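Putative transcriptional regulator protein, LacI family (Rhizobium etli, PDB 3MIZ) probably acts as a DNA-binding transcriptional repressor of the LacI family, built around a periplasmic-binding-protein-like domain. Local coordinates at residues A50-S55 against V60-M65; V84-G89 against R105-S110; R120-Y125 against T247-P252; A152-T157 against L167-G172; L171-P176 against D206-Q211. All blocks are in the same frame, centred on the assembly; numbering follows the deposited sequence.

The five contacts spread over the two lobes of a periplasmic-binding-protein-like fold. Contacts 1 and 2, centres 14 Å apart in the N-terminal lobe, meet through Trp63, whose CD1 lies 3.2 Å from Glu87 O. Contacts 4 and 5 lie in the other lobe, and contact 3 joins it to the crossover strands. Contacts 3 and 4 touch through Thr123, Phe153 and Thr156, their centres also 14 Å apart, while contacts 4 and 5 share Leu171 and Gly172. Thr248 OG1 of contact 3 probably hydrogen-bonds Asp206 OD1 of contact 5. Contacts 1 and 5, about 11 Å apart at their nearest atoms, both touch the second subunit. Relatives bind effectors in the cleft between the lobes; no contact includes a ligand.

Contact 1: residues A50-S55 against V60-M65; sequences ANTGGS and VEIWKM
Ile62 has CG1 anti to its carbonyl carbon (chi1 -70°) and an extended second torsion, which sends CD1 toward Asn51, where the strand ends, and Thr52 at the start of the turn, and leaves CG2 for Ala50. Thr52 answers with CG2 beside its own backbone N and OG1 between the backbone N and the carbonyl carbon (chi1 70°). Two atoms of Ile62, CG2 and CD1, do the touching. CG2 of Ile62 lies 3.7 Å from Ala50 CB; CD1 of Ile62 sits 4.0 Å from Thr52 CG2, the two side chains crossing at about a right angle, and 3.6 Å from the backbone Asn51 O.

Thr52 OG1 accepts from Gly54 N at 2.9 Å with an N-H...O angle of 156°, forming an ST turn, and the same residues make a type I' turn in which Ser55 N reaches Thr52 O at 3.1 Å. An alanine in place of Thr52 would probably leave Gly54 N without its side-chain acceptor and Ile62 CD1 without its methyl neighbour.

Strand 46-51 is, within this chain, an outer strand of the parallel N-terminal sheet, and the link to helix 56-68 is the strand-to-helix half of a beta-alpha unit. Leu48 of the second subunit packs on Ala50, which places the strand near the dimer interface. No hydrogen bond joins 50-55 to 60-65, so this part of the helix meets the strand mainly through apolar contacts, while Arg58 NH1 to Thr52 O and the Ser55 OG cap on Arg58 N tie the loop to the start of the helix.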
# COMPACT_ATOMS: atom_id res chain seq x y z
N ALA A 50 4.74 -15.15 -7.70
CA ALA A 50 6.14 -15.33 -7.30
C ALA A 50 6.84 -13.98 -7.49
O ALA A 50 6.64 -13.32 -8.50
CB ALA A 50 6.81 -16.39 -8.17
N ASN A 51 7.65 -13.58 -6.51
CA ASN A 51 8.35 -12.30 -6.55
C ASN A 51 9.86 -12.52 -6.73
O ASN A 51 10.45 -13.33 -6.03
CB ASN A 51 8.09 -11.55 -5.24
CG ASN A 51 8.40 -10.05 -5.34
OD1 ASN A 51 7.89 -9.36 -6.22
ND2 ASN A 51 9.22 -9.55 -4.42
N THR A 52 10.46 -11.78 -7.66
CA THR A 52 11.89 -11.89 -7.95
C THR A 52 12.73 -10.98 -7.06
O THR A 52 13.93 -11.22 -6.86
CB THR A 52 12.20 -11.48 -9.41
OG1 THR A 52 12.01 -10.06 -9.54
CG2 THR A 52 11.29 -12.20 -10.39
N GLY A 53 12.12 -9.93 -6.53
CA GLY A 53 12.86 -9.00 -5.69
C GLY A 53 13.87 -8.25 -6.53
O GLY A 53 14.77 -7.58 -6.01
N GLY A 54 13.72 -8.36 -7.85
CA GLY A 54 14.61 -7.68 -8.77
C GLY A 54 15.86 -8.47 -9.11
O GLY A 54 16.77 -7.95 -9.77
N SER A 55 15.91 -9.73 -8.68
CA SER A 55 17.07 -10.58 -8.94
C SER A 55 16.95 -11.44 -10.19
O SER A 55 16.04 -12.26 -10.30
CB SER A 55 17.33 -11.48 -7.73
OG SER A 55 18.21 -12.54 -8.07
N VAL A 60 15.28 -16.49 -12.96
CA VAL A 60 15.53 -17.65 -13.80
C VAL A 60 14.96 -18.89 -13.12
O VAL A 60 14.27 -19.69 -13.74
CB VAL A 60 17.04 -17.85 -14.03
CG1 VAL A 60 17.29 -19.13 -14.83
CG2 VAL A 60 17.62 -16.64 -14.76
N GLU A 61 15.26 -19.02 -11.84
CA GLU A 61 14.79 -20.14 -11.03
C GLU A 61 13.26 -20.17 -10.95
O GLU A 61 12.66 -21.24 -10.92
CB GLU A 61 15.41 -20.03 -9.62
CG GLU A 61 14.76 -20.88 -8.55
CD GLU A 61 15.48 -20.76 -7.22
OE1 GLU A 61 15.77 -19.62 -6.79
OE2 GLU A 61 15.76 -21.80 -6.59
N ILE A 62 12.64 -19.00 -10.92
CA ILE A 62 11.18 -18.93 -10.85
C ILE A 62 10.53 -19.43 -12.13
O ILE A 62 9.50 -20.11 -12.07
CB ILE A 62 10.70 -17.51 -10.53
CG1 ILE A 62 11.05 -17.16 -9.09
CG2 ILE A 62 9.18 -17.40 -10.77
CD1 ILE A 62 10.75 -15.73 -8.69
N TRP A 63 11.11 -19.10 -13.27
CA TRP A 63 10.55 -19.55 -14.54
C TRP A 63 10.65 -21.08 -14.60
O TRP A 63 9.72 -21.76 -15.06
CB TRP A 63 11.33 -18.97 -15.72
CG TRP A 63 10.98 -17.54 -16.03
CD1 TRP A 63 11.64 -16.42 -15.63
CD2 TRP A 63 9.87 -17.10 -16.82
NE1 TRP A 63 11.02 -15.30 -16.14
CE2 TRP A 63 9.93 -15.69 -16.87
CE3 TRP A 63 8.84 -17.76 -17.50
CZ2 TRP A 63 8.99 -14.92 -17.58
CZ3 TRP A 63 7.90 -17.00 -18.20
CH2 TRP A 63 7.99 -15.59 -18.23
N LYS A 64 11.78 -21.60 -14.12
CA LYS A 64 12.02 -23.03 -14.09
C LYS A 64 10.96 -23.67 -13.21
O LYS A 64 10.38 -24.70 -13.56
CB LYS A 64 13.42 -23.29 -13.52
CG LYS A 64 14.10 -24.52 -14.07
CD LYS A 64 15.59 -24.53 -13.71
CE LYS A 64 16.33 -23.33 -14.29
NZ LYS A 64 16.27 -23.28 -15.78
N MSE A 65 10.69 -23.06 -12.06
CA MSE A 65 9.68 -23.56 -11.14
C MSE A 65 8.31 -23.61 -11.80
O MSE A 65 7.58 -24.59 -11.66
CB MSE A 65 9.61 -22.68 -9.88
CG MSE A 65 8.31 -22.86 -9.08
SE MSE A 65 8.42 -22.06 -7.33
CE MSE A 65 9.49 -23.44 -6.52

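Contact 2: residues V84-G89 against R105-S110; sequences VDPESG and RELLPS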
# COMPACT_ATOMS: atom_id res chain seq x y z
N VAL A 84 12.15 -3.91 -19.92
CA VAL A 84 13.02 -5.02 -19.55
C VAL A 84 12.64 -6.33 -20.21
O VAL A 84 11.45 -6.59 -20.45
CB VAL A 84 13.02 -5.22 -18.01
CG1 VAL A 84 11.59 -5.43 -17.52
CG2 VAL A 84 13.88 -6.43 -17.63
N ASP A 85 13.65 -7.13 -20.52
CA ASP A 85 13.43 -8.44 -21.11
C ASP A 85 13.38 -9.44 -19.96
O ASP A 85 14.26 -9.44 -19.10
CB ASP A 85 14.60 -8.82 -22.03
CG ASP A 85 14.37 -8.40 -23.47
OD1 ASP A 85 13.46 -7.59 -23.73
OD2 ASP A 85 15.12 -8.89 -24.34
N PRO A 86 12.35 -10.28 -19.92
CA PRO A 86 12.33 -11.24 -18.81
C PRO A 86 13.55 -12.15 -18.91
O PRO A 86 14.06 -12.40 -20.00
CB PRO A 86 11.02 -12.01 -19.03
CG PRO A 86 10.14 -11.01 -19.76
CD PRO A 86 11.12 -10.37 -20.73
N GLU A 87 14.03 -12.63 -17.76
CA GLU A 87 15.17 -13.54 -17.71
C GLU A 87 14.62 -14.94 -17.43
O GLU A 87 14.62 -15.40 -16.29
CB GLU A 87 16.12 -13.12 -16.59
CG GLU A 87 16.97 -11.91 -16.92
CD GLU A 87 18.02 -12.23 -17.96
OE1 GLU A 87 18.92 -13.05 -17.66
OE2 GLU A 87 17.95 -11.68 -19.09
N SER A 88 14.16 -15.62 -18.48
CA SER A 88 13.57 -16.95 -18.36
C SER A 88 14.50 -18.13 -18.69
O SER A 88 14.05 -19.28 -18.73
CB SER A 88 12.33 -17.04 -19.25
OG SER A 88 12.65 -16.70 -20.59
N GLY A 89 15.77 -17.85 -18.93
CA GLY A 89 16.68 -18.93 -19.25
C GLY A 89 16.21 -19.67 -20.49
O GLY A 89 16.02 -19.06 -21.54
N ARG A 105 12.57 -5.45 -29.16
CA ARG A 105 11.39 -5.14 -29.96
C ARG A 105 10.48 -6.33 -30.23
O ARG A 105 10.90 -7.34 -30.80
CB ARG A 105 11.81 -4.51 -31.30
CG ARG A 105 10.64 -4.15 -32.21
CD ARG A 105 11.11 -3.46 -33.49
NE ARG A 105 11.79 -4.38 -34.40
CZ ARG A 105 11.17 -5.33 -35.10
NH1 ARG A 105 9.86 -5.48 -35.00
NH2 ARG A 105 11.87 -6.13 -35.89
N GLU A 106 9.23 -6.19 -29.81
CA GLU A 106 8.20 -7.20 -29.99
C GLU A 106 8.55 -8.60 -29.49
O GLU A 106 8.10 -9.60 -30.06
CB GLU A 106 7.79 -7.29 -31.46
CG GLU A 106 7.44 -5.94 -32.08
CD GLU A 106 6.59 -6.07 -33.32
OE1 GLU A 106 5.40 -6.42 -33.18
OE2 GLU A 106 7.11 -5.83 -34.43
N LEU A 107 9.34 -8.68 -28.43
CA LEU A 107 9.71 -9.99 -27.88
C LEU A 107 8.47 -10.69 -27.33
O LEU A 107 8.29 -11.90 -27.49
CB LEU A 107 10.75 -9.82 -26.77
CG LEU A 107 11.35 -11.10 -26.19
CD1 LEU A 107 12.24 -11.77 -27.23
CD2 LEU A 107 12.15 -10.77 -24.95
N LEU A 108 7.60 -9.91 -26.68
CA LEU A 108 6.37 -10.44 -26.08
C LEU A 108 5.29 -9.37 -26.10
O LEU A 108 5.59 -8.19 -26.17
CB LEU A 108 6.63 -10.80 -24.62
CG LEU A 108 7.58 -11.94 -24.27
CD1 LEU A 108 7.97 -11.83 -22.79
CD2 LEU A 108 6.91 -13.27 -24.57
N PRO A 109 4.01 -9.78 -26.05
CA PRO A 109 2.96 -8.77 -26.05
C PRO A 109 3.03 -8.01 -24.72
O PRO A 109 3.44 -8.57 -23.70
CB PRO A 109 1.68 -9.58 -26.19
CG PRO A 109 2.05 -10.92 -25.62
CD PRO A 109 3.44 -11.13 -26.15
N SER A 110 2.65 -6.74 -24.74
CA SER A 110 2.71 -5.95 -23.53
C SER A 110 1.60 -4.91 -23.48
O SER A 110 1.14 -4.43 -24.52
CB SER A 110 4.06 -5.25 -23.41
OG SER A 110 4.27 -4.38 -24.50
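Two irregular loops of the N-terminal lobe meet here, the one after strand 81-83 at Asp85 and Pro86 and the one leading into strand 110-113 at Leu107 and Leu108. Leu107 supplies one methyl to the first pair. Its CG is anti to the backbone N (chi1 -174°), and this directs the branch toward Asp85. CD2 stands 3.6 Å from each of Asp85 CG, OD1 and OD2; with all three equally near, the methyl must lie above the carboxylate and not beyond a single oxygen. The carboxylate has its polar partners elsewhere: OD2 hydrogen-bonds Thr104 OG1, and OD1 makes a weak bond to Gln103 N. These tether Asp85 to the residues just ahead of Leu107, and they probably hold the group at the tilt that the methyl meets.

The second pair is wholly apolar. Leu108 CD1 approaches the Pro86 ring at 3.8 Å from CG and 4.0 Å from CD, while Leu107 CD2 is a looser neighbour, 4.4 Å from Pro86 CD. Pro86 is thus touched mainly by Leu108, with Leu107 more distant, and it also touches Glu59 and Trp63 of helix 56-68. Leu108 reaches onward to Thr95 and Met97 of strand 95-97.

No hydrogen bond links the two segments, and the contact lies at the surface, with Leu107 exposed. As in relatives with this LacI-type fold, strand 110-113 is probably one of the three crossovers between the lobes, so this is loop-on-loop packing just ahead of such a crossover.

Contact 3: residues R120-Y125 against T247-P252; sequences RDLTRY and TTAALP
Leu122 of helix 115-127 packs on Ala249 of strand 248-250, an outer strand of the mixed three-stranded sheet that also holds strands 110-113 and 277-285, the crossover region of a LacI-type fold. This is the tighter part. The leucine CG stands anti to the backbone N (chi1 -156°), which lays both methyls against the strand: CD2 is 4.0 Å from Ala249 CB and 4.1 Å from Ala249 N, while CD1 comes to 4.3 Å from Thr248 C. Leu284 and Met202 also touch Leu122.

The side at Tyr125 and Thr247 is looser. Thr247 CG2 approaches the ring obliquely, 4.3 Å from Tyr125 CZ, and the polar ends do not bond each other directly. Tyr125 OH is hydrogen-bonded to Glu286 and Thr247 OG1 to Arg287 N, both outside these segments, and Arg129 makes a cation-pi contact with the tyrosine ring. A water adds a bridge between the two hydroxyl groups. Its distance to Thr247 OG1, 2.5 Å, is short enough to be doubtful. The other arm is plainer: the water donates to Tyr125 OH at 3.1 Å.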
# COMPACT_ATOMS: atom_id res chain seq x y z
N ARG A 120 -0.21 14.93 -19.68
CA ARG A 120 -0.59 15.92 -20.67
C ARG A 120 -1.99 16.45 -20.35
O ARG A 120 -2.20 17.66 -20.31
CB ARG A 120 -0.59 15.29 -22.08
CG ARG A 120 -1.21 16.18 -23.16
CD ARG A 120 -1.06 15.56 -24.56
NE ARG A 120 -1.89 14.37 -24.80
CZ ARG A 120 -1.40 13.19 -25.18
NH1 ARG A 120 -0.10 13.03 -25.36
NH2 ARG A 120 -2.22 12.16 -25.42
N ASP A 121 -2.93 15.55 -20.13
CA ASP A 121 -4.30 15.95 -19.85
C ASP A 121 -4.45 16.69 -18.53
O ASP A 121 -5.30 17.58 -18.40
CB ASP A 121 -5.22 14.73 -19.86
CG ASP A 121 -5.40 14.16 -21.25
OD1 ASP A 121 -5.14 14.90 -22.23
OD2 ASP A 121 -5.80 12.99 -21.37
N LEU A 122 -3.63 16.33 -17.55
CA LEU A 122 -3.67 16.96 -16.24
C LEU A 122 -3.10 18.37 -16.36
O LEU A 122 -3.59 19.31 -15.73
CB LEU A 122 -2.87 16.11 -15.25
CG LEU A 122 -3.17 16.19 -13.75
CD1 LEU A 122 -4.66 16.18 -13.49
CD2 LEU A 122 -2.50 15.00 -13.08
N THR A 123 -2.07 18.53 -17.18
CA THR A 123 -1.46 19.84 -17.36
C THR A 123 -2.45 20.75 -18.12
O THR A 123 -2.63 21.91 -17.76
CB THR A 123 -0.12 19.73 -18.14
OG1 THR A 123 0.80 18.92 -17.40
CG2 THR A 123 0.51 21.12 -18.35
N ARG A 124 -3.10 20.21 -19.14
CA ARG A 124 -4.08 20.99 -19.91
C ARG A 124 -5.25 21.39 -19.01
O ARG A 124 -5.84 22.47 -19.16
CB ARG A 124 -4.61 20.17 -21.09
CG ARG A 124 -3.59 19.86 -22.18
CD ARG A 124 -4.16 18.86 -23.17
NE ARG A 124 -5.44 19.30 -23.74
CZ ARG A 124 -5.57 20.06 -24.82
NH1 ARG A 124 -4.49 20.46 -25.49
NH2 ARG A 124 -6.78 20.39 -25.26
N TYR A 125 -5.60 20.51 -18.08
CA TYR A 125 -6.69 20.77 -17.14
C TYR A 125 -6.41 22.08 -16.39
O TYR A 125 -7.28 22.95 -16.30
CB TYR A 125 -6.81 19.60 -16.15
CG TYR A 125 -7.80 19.83 -15.03
CD1 TYR A 125 -7.42 20.48 -13.85
CD2 TYR A 125 -9.12 19.40 -15.15
CE1 TYR A 125 -8.33 20.70 -12.82
CE2 TYR A 125 -10.04 19.61 -14.12
CZ TYR A 125 -9.64 20.26 -12.96
OH TYR A 125 -10.55 20.47 -11.95
N THR A 247 -7.58 15.93 -7.03
CA THR A 247 -7.85 15.73 -8.45
C THR A 247 -6.58 15.08 -8.99
O THR A 247 -5.47 15.55 -8.73
CB THR A 247 -8.13 17.07 -9.13
OG1 THR A 247 -9.41 17.55 -8.69
CG2 THR A 247 -8.13 16.93 -10.65
N THR A 248 -6.73 14.00 -9.75
CA THR A 248 -5.55 13.27 -10.22
C THR A 248 -5.79 12.55 -11.54
O THR A 248 -6.83 12.71 -12.18
CB THR A 248 -5.15 12.24 -9.11
OG1 THR A 248 -3.88 11.65 -9.41
CG2 THR A 248 -6.20 11.14 -9.02
N ALA A 249 -4.79 11.77 -11.95
CA ALA A 249 -4.87 10.97 -13.17
C ALA A 249 -4.76 9.54 -12.67
O ALA A 249 -3.78 9.17 -12.02
CB ALA A 249 -3.70 11.30 -14.10
N ALA A 250 -5.77 8.73 -12.95
CA ALA A 250 -5.78 7.36 -12.46
C ALA A 250 -5.02 6.39 -13.35
O ALA A 250 -5.29 6.28 -14.54
CB ALA A 250 -7.20 6.87 -12.30
N LEU A 251 -4.05 5.69 -12.76
CA LEU A 251 -3.33 4.69 -13.52
C LEU A 251 -4.37 3.58 -13.60
O LEU A 251 -4.94 3.20 -12.57
CB LEU A 251 -2.09 4.22 -12.76
CG LEU A 251 -0.85 5.13 -12.78
CD1 LEU A 251 0.18 4.58 -11.79
CD2 LEU A 251 -0.27 5.19 -14.18
N PRO A 252 -4.65 3.07 -14.81
CA PRO A 252 -5.63 2.00 -15.02
C PRO A 252 -5.14 0.61 -14.62
O PRO A 252 -5.25 -0.35 -15.39
CB PRO A 252 -5.92 2.11 -16.52
CG PRO A 252 -4.57 2.45 -17.07
CD PRO A 252 -4.06 3.51 -16.09
O HOH W 1 -10.28 19.93 -8.95

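Contact 4: residues A152-T157 against L167-G172; sequences AFRRTT and LSISLG
Leu167 meets Phe153 and Thr157 within a beta-alpha-beta unit, strand 134-138, helix 144-160 and strand 167-174; helix and returning strand run antiparallel here, at 170°, their axes 11.3 Å apart. From CB of Leu167 the chain turns with CG anti to the carbonyl carbon (chi1 -58°). CG then lies 4.0 Å from Phe153 CE2, the two side chains lying alongside each other and pointing opposite ways. At the end, CD1 is 3.9 Å from Phe153 CZ and 3.6 Å from Thr157 OG1, while CD2 reaches the same OG1 at 4.0 Å. That hydroxyl is buried with no partner in the model, though its rotation is doubtful because Thr157 CG2 crowds helix carbonyls. With only a beta carbon left at Leu167, as in an alanine, a gap is likely to open beside the Phe153 ring, and Thr157 would lose the leucine methyls.

Ile169, two residues on, places CG1 at the edge of Phe153, 4.1 Å from CE2. The same residue reaches Arg154, whose extended chain brings the guanidinium across the end of Ile169 while NH1 forms a salt bridge to Glu164. Ile169 CD1 sits over one face of that group, 3.5 Å above its plane and offset toward the rim.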
# COMPACT_ATOMS: atom_id res chain seq x y z
N ALA A 152 5.85 15.30 -20.54
CA ALA A 152 4.52 15.78 -20.93
C ALA A 152 4.26 17.17 -20.40
O ALA A 152 3.75 18.03 -21.12
CB ALA A 152 3.45 14.83 -20.42
N PHE A 153 4.61 17.40 -19.14
CA PHE A 153 4.41 18.70 -18.52
C PHE A 153 5.17 19.76 -19.30
O PHE A 153 4.63 20.83 -19.61
CB PHE A 153 4.89 18.66 -17.07
CG PHE A 153 4.80 19.97 -16.36
CD1 PHE A 153 3.57 20.59 -16.15
CD2 PHE A 153 5.95 20.60 -15.90
CE1 PHE A 153 3.49 21.81 -15.48
CE2 PHE A 153 5.88 21.83 -15.23
CZ PHE A 153 4.64 22.43 -15.02
N ARG A 154 6.43 19.47 -19.61
CA ARG A 154 7.26 20.41 -20.35
C ARG A 154 6.71 20.79 -21.72
O ARG A 154 6.60 21.97 -22.03
CB ARG A 154 8.68 19.85 -20.52
CG ARG A 154 9.53 19.87 -19.26
CD ARG A 154 10.89 19.24 -19.55
NE ARG A 154 11.73 19.11 -18.36
CZ ARG A 154 12.31 20.13 -17.73
NH1 ARG A 154 12.14 21.37 -18.18
NH2 ARG A 154 13.05 19.91 -16.66
N ARG A 155 6.37 19.81 -22.55
CA ARG A 155 5.85 20.13 -23.87
C ARG A 155 4.42 20.69 -23.88
O ARG A 155 4.12 21.58 -24.67
CB ARG A 155 5.89 18.93 -24.81
CG ARG A 155 5.38 19.28 -26.22
CD ARG A 155 5.32 18.08 -27.14
NE ARG A 155 4.64 18.38 -28.41
CZ ARG A 155 5.10 19.22 -29.34
NH1 ARG A 155 6.24 19.87 -29.17
NH2 ARG A 155 4.41 19.40 -30.46
N THR A 156 3.56 20.17 -23.02
CA THR A 156 2.18 20.65 -23.00
C THR A 156 2.16 22.13 -22.63
O THR A 156 1.41 22.91 -23.22
CB THR A 156 1.32 19.87 -22.00
OG1 THR A 156 1.90 19.94 -20.69
CG2 THR A 156 1.22 18.41 -22.44
N THR A 157 2.99 22.50 -21.66
CA THR A 157 3.05 23.89 -21.25
C THR A 157 3.66 24.75 -22.36
O THR A 157 3.27 25.90 -22.55
CB THR A 157 3.87 24.07 -19.95
OG1 THR A 157 3.98 25.46 -19.64
CG2 THR A 157 5.25 23.47 -20.08
N LEU A 167 7.41 28.30 -15.09
CA LEU A 167 7.37 27.06 -14.34
C LEU A 167 8.34 27.01 -13.16
O LEU A 167 9.36 27.70 -13.13
CB LEU A 167 7.66 25.87 -15.26
CG LEU A 167 6.82 25.55 -16.50
CD1 LEU A 167 5.38 26.03 -16.33
CD2 LEU A 167 7.44 26.20 -17.71
N SER A 168 7.99 26.19 -12.18
CA SER A 168 8.82 25.96 -11.00
C SER A 168 8.96 24.45 -10.92
O SER A 168 8.07 23.77 -10.42
CB SER A 168 8.14 26.48 -9.73
OG SER A 168 8.25 27.88 -9.59
N ILE A 169 10.07 23.93 -11.42
CA ILE A 169 10.31 22.49 -11.42
C ILE A 169 11.39 22.14 -10.42
O ILE A 169 12.46 22.76 -10.40
CB ILE A 169 10.71 22.00 -12.83
CG1 ILE A 169 9.64 22.42 -13.84
CG2 ILE A 169 10.85 20.47 -12.83
CD1 ILE A 169 9.95 22.08 -15.28
N SER A 170 11.12 21.16 -9.57
CA SER A 170 12.09 20.75 -8.56
C SER A 170 12.03 19.25 -8.30
O SER A 170 10.99 18.63 -8.48
CB SER A 170 11.81 21.47 -7.24
OG SER A 170 11.71 22.88 -7.41
N LEU A 171 13.16 18.68 -7.90
CA LEU A 171 13.19 17.27 -7.56
C LEU A 171 12.61 17.18 -6.16
O LEU A 171 12.76 18.11 -5.36
CB LEU A 171 14.63 16.74 -7.52
CG LEU A 171 15.35 16.52 -8.85
CD1 LEU A 171 16.81 16.16 -8.58
CD2 LEU A 171 14.65 15.42 -9.63
N GLY A 172 11.94 16.07 -5.86
CA GLY A 172 11.38 15.90 -4.53
C GLY A 172 12.04 14.73 -3.83
O GLY A 172 11.92 14.56 -2.62

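Contact 5: residues L171-P176 against D206-Q211; sequences LGMDGP and DEMAIQ
Met173 crosses Met208 obliquely, the terminal methyl of the first lying over the middle of the second. Met173 CE is 3.6 Å from Met208 CG and 3.8 Å from Met208 SE, and its separation from Met208 CE is 4.2 Å. Both residues are selenomethionines in this crystal, so the selenium reflects labelling. Met173 starts with CG between its backbone N and carbonyl carbon (chi1 68°) and bends again at chi3 (73°); together these turns carry the methyl to the helix. Met208 leaves its backbone with CG beside the N and also folds at chi3, which returns its own methyl toward the strand.

That methyl ends against Gly172, where Met208 CE is 4.2 Å from Gly172 CA. A beta carbon modelled on Gly172 would fall 2.8 Å from Met208 CE, a clash, so the absence of a side chain at this point is what makes room for the selenomethionine. No hydrogen bond joins the segments; the contact is buried and apolar.

Strand 167-174 is next to strand 134-138 in the five-stranded sheet, and strand 200-203 follows on the far side of that neighbour. Met208 touches Ile137 and Ser203 of these two strands as well, so one side chain of helix 206-217 rests on three strands in succession. Further along the helix, Gln211 NE2 donates to Asn182 OD1 on the outer strand 181-182, and its OE1 accepts from Phe185 N in helix 184-192, whereas Ile210 packs on Leu242 of the second subunit, placing helix 206-217 between its own sheet and the dimer interface.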
# COMPACT_ATOMS: atom_id res chain seq x y z
N LEU A 171 13.16 18.68 -7.90
CA LEU A 171 13.19 17.27 -7.56
C LEU A 171 12.61 17.18 -6.16
O LEU A 171 12.76 18.11 -5.36
CB LEU A 171 14.63 16.74 -7.52
CG LEU A 171 15.35 16.52 -8.85
CD1 LEU A 171 16.81 16.16 -8.58
CD2 LEU A 171 14.65 15.42 -9.63
N GLY A 172 11.94 16.07 -5.86
CA GLY A 172 11.38 15.90 -4.53
C GLY A 172 12.04 14.73 -3.83
O GLY A 172 11.92 14.56 -2.62
N MSE A 173 12.77 13.92 -4.59
CA MSE A 173 13.43 12.76 -4.01
C MSE A 173 14.42 12.17 -4.99
O MSE A 173 14.40 12.48 -6.18
CB MSE A 173 12.39 11.70 -3.70
CG MSE A 173 11.80 11.14 -4.97
SE MSE A 173 10.51 9.79 -4.62
CE MSE A 173 9.07 10.91 -3.95
N ASP A 174 15.26 11.28 -4.48
CA ASP A 174 16.25 10.60 -5.30
C ASP A 174 16.80 9.42 -4.50
O ASP A 174 16.59 9.33 -3.30
CB ASP A 174 17.38 11.55 -5.70
CG ASP A 174 18.03 12.24 -4.51
OD1 ASP A 174 18.53 11.54 -3.61
OD2 ASP A 174 18.05 13.49 -4.50
N GLY A 175 17.50 8.52 -5.18
CA GLY A 175 18.04 7.37 -4.50
C GLY A 175 17.31 6.10 -4.92
O GLY A 175 16.53 6.12 -5.87
N PRO A 176 17.55 4.98 -4.21
CA PRO A 176 16.90 3.71 -4.53
C PRO A 176 15.38 3.81 -4.36
O PRO A 176 14.90 4.33 -3.36
CB PRO A 176 17.52 2.74 -3.52
CG PRO A 176 18.85 3.37 -3.19
CD PRO A 176 18.49 4.83 -3.09
N ASP A 206 0.47 10.93 -6.21
CA ASP A 206 -0.41 11.20 -5.08
C ASP A 206 0.28 11.11 -3.72
O ASP A 206 0.03 11.93 -2.85
CB ASP A 206 -1.60 10.23 -5.09
CG ASP A 206 -2.43 10.35 -6.36
OD1 ASP A 206 -2.47 11.45 -6.95
OD2 ASP A 206 -3.06 9.35 -6.76
N GLU A 207 1.15 10.12 -3.54
CA GLU A 207 1.84 9.96 -2.28
C GLU A 207 2.54 11.26 -1.88
O GLU A 207 2.41 11.72 -0.75
CB GLU A 207 2.87 8.82 -2.40
CG GLU A 207 3.37 8.33 -1.07
CD GLU A 207 4.27 7.13 -1.19
OE1 GLU A 207 3.91 6.19 -1.93
OE2 GLU A 207 5.33 7.12 -0.53
N MSE A 208 3.28 11.85 -2.83
CA MSE A 208 4.01 13.09 -2.61
C MSE A 208 3.09 14.27 -2.26
O MSE A 208 3.51 15.22 -1.56
CB MSE A 208 4.81 13.45 -3.88
CG MSE A 208 5.88 12.45 -4.30
SE MSE A 208 6.61 12.90 -6.06
CE MSE A 208 7.56 14.48 -5.54
N ALA A 209 1.85 14.22 -2.74
CA ALA A 209 0.89 15.30 -2.48
C ALA A 209 0.63 15.49 -1.00
O ALA A 209 0.32 16.59 -0.57
CB ALA A 209 -0.43 15.02 -3.20
N ILE A 210 0.76 14.42 -0.21
CA ILE A 210 0.54 14.55 1.22
C ILE A 210 1.47 15.63 1.78
O ILE A 210 1.03 16.50 2.54
CB ILE A 210 0.83 13.23 1.97
CG1 ILE A 210 -0.15 12.14 1.54
CG2 ILE A 210 0.70 13.47 3.49
CD1 ILE A 210 0.24 10.75 2.05
N GLN A 211 2.74 15.58 1.40
CA GLN A 211 3.72 16.56 1.89
C GLN A 211 3.50 17.96 1.36
O GLN A 211 3.79 18.95 2.05
CB GLN A 211 5.14 16.10 1.55
CG GLN A 211 5.52 14.80 2.25
CD GLN A 211 6.97 14.43 2.04
OE1 GLN A 211 7.88 15.18 2.41
NE2 GLN A 211 7.20 13.27 1.44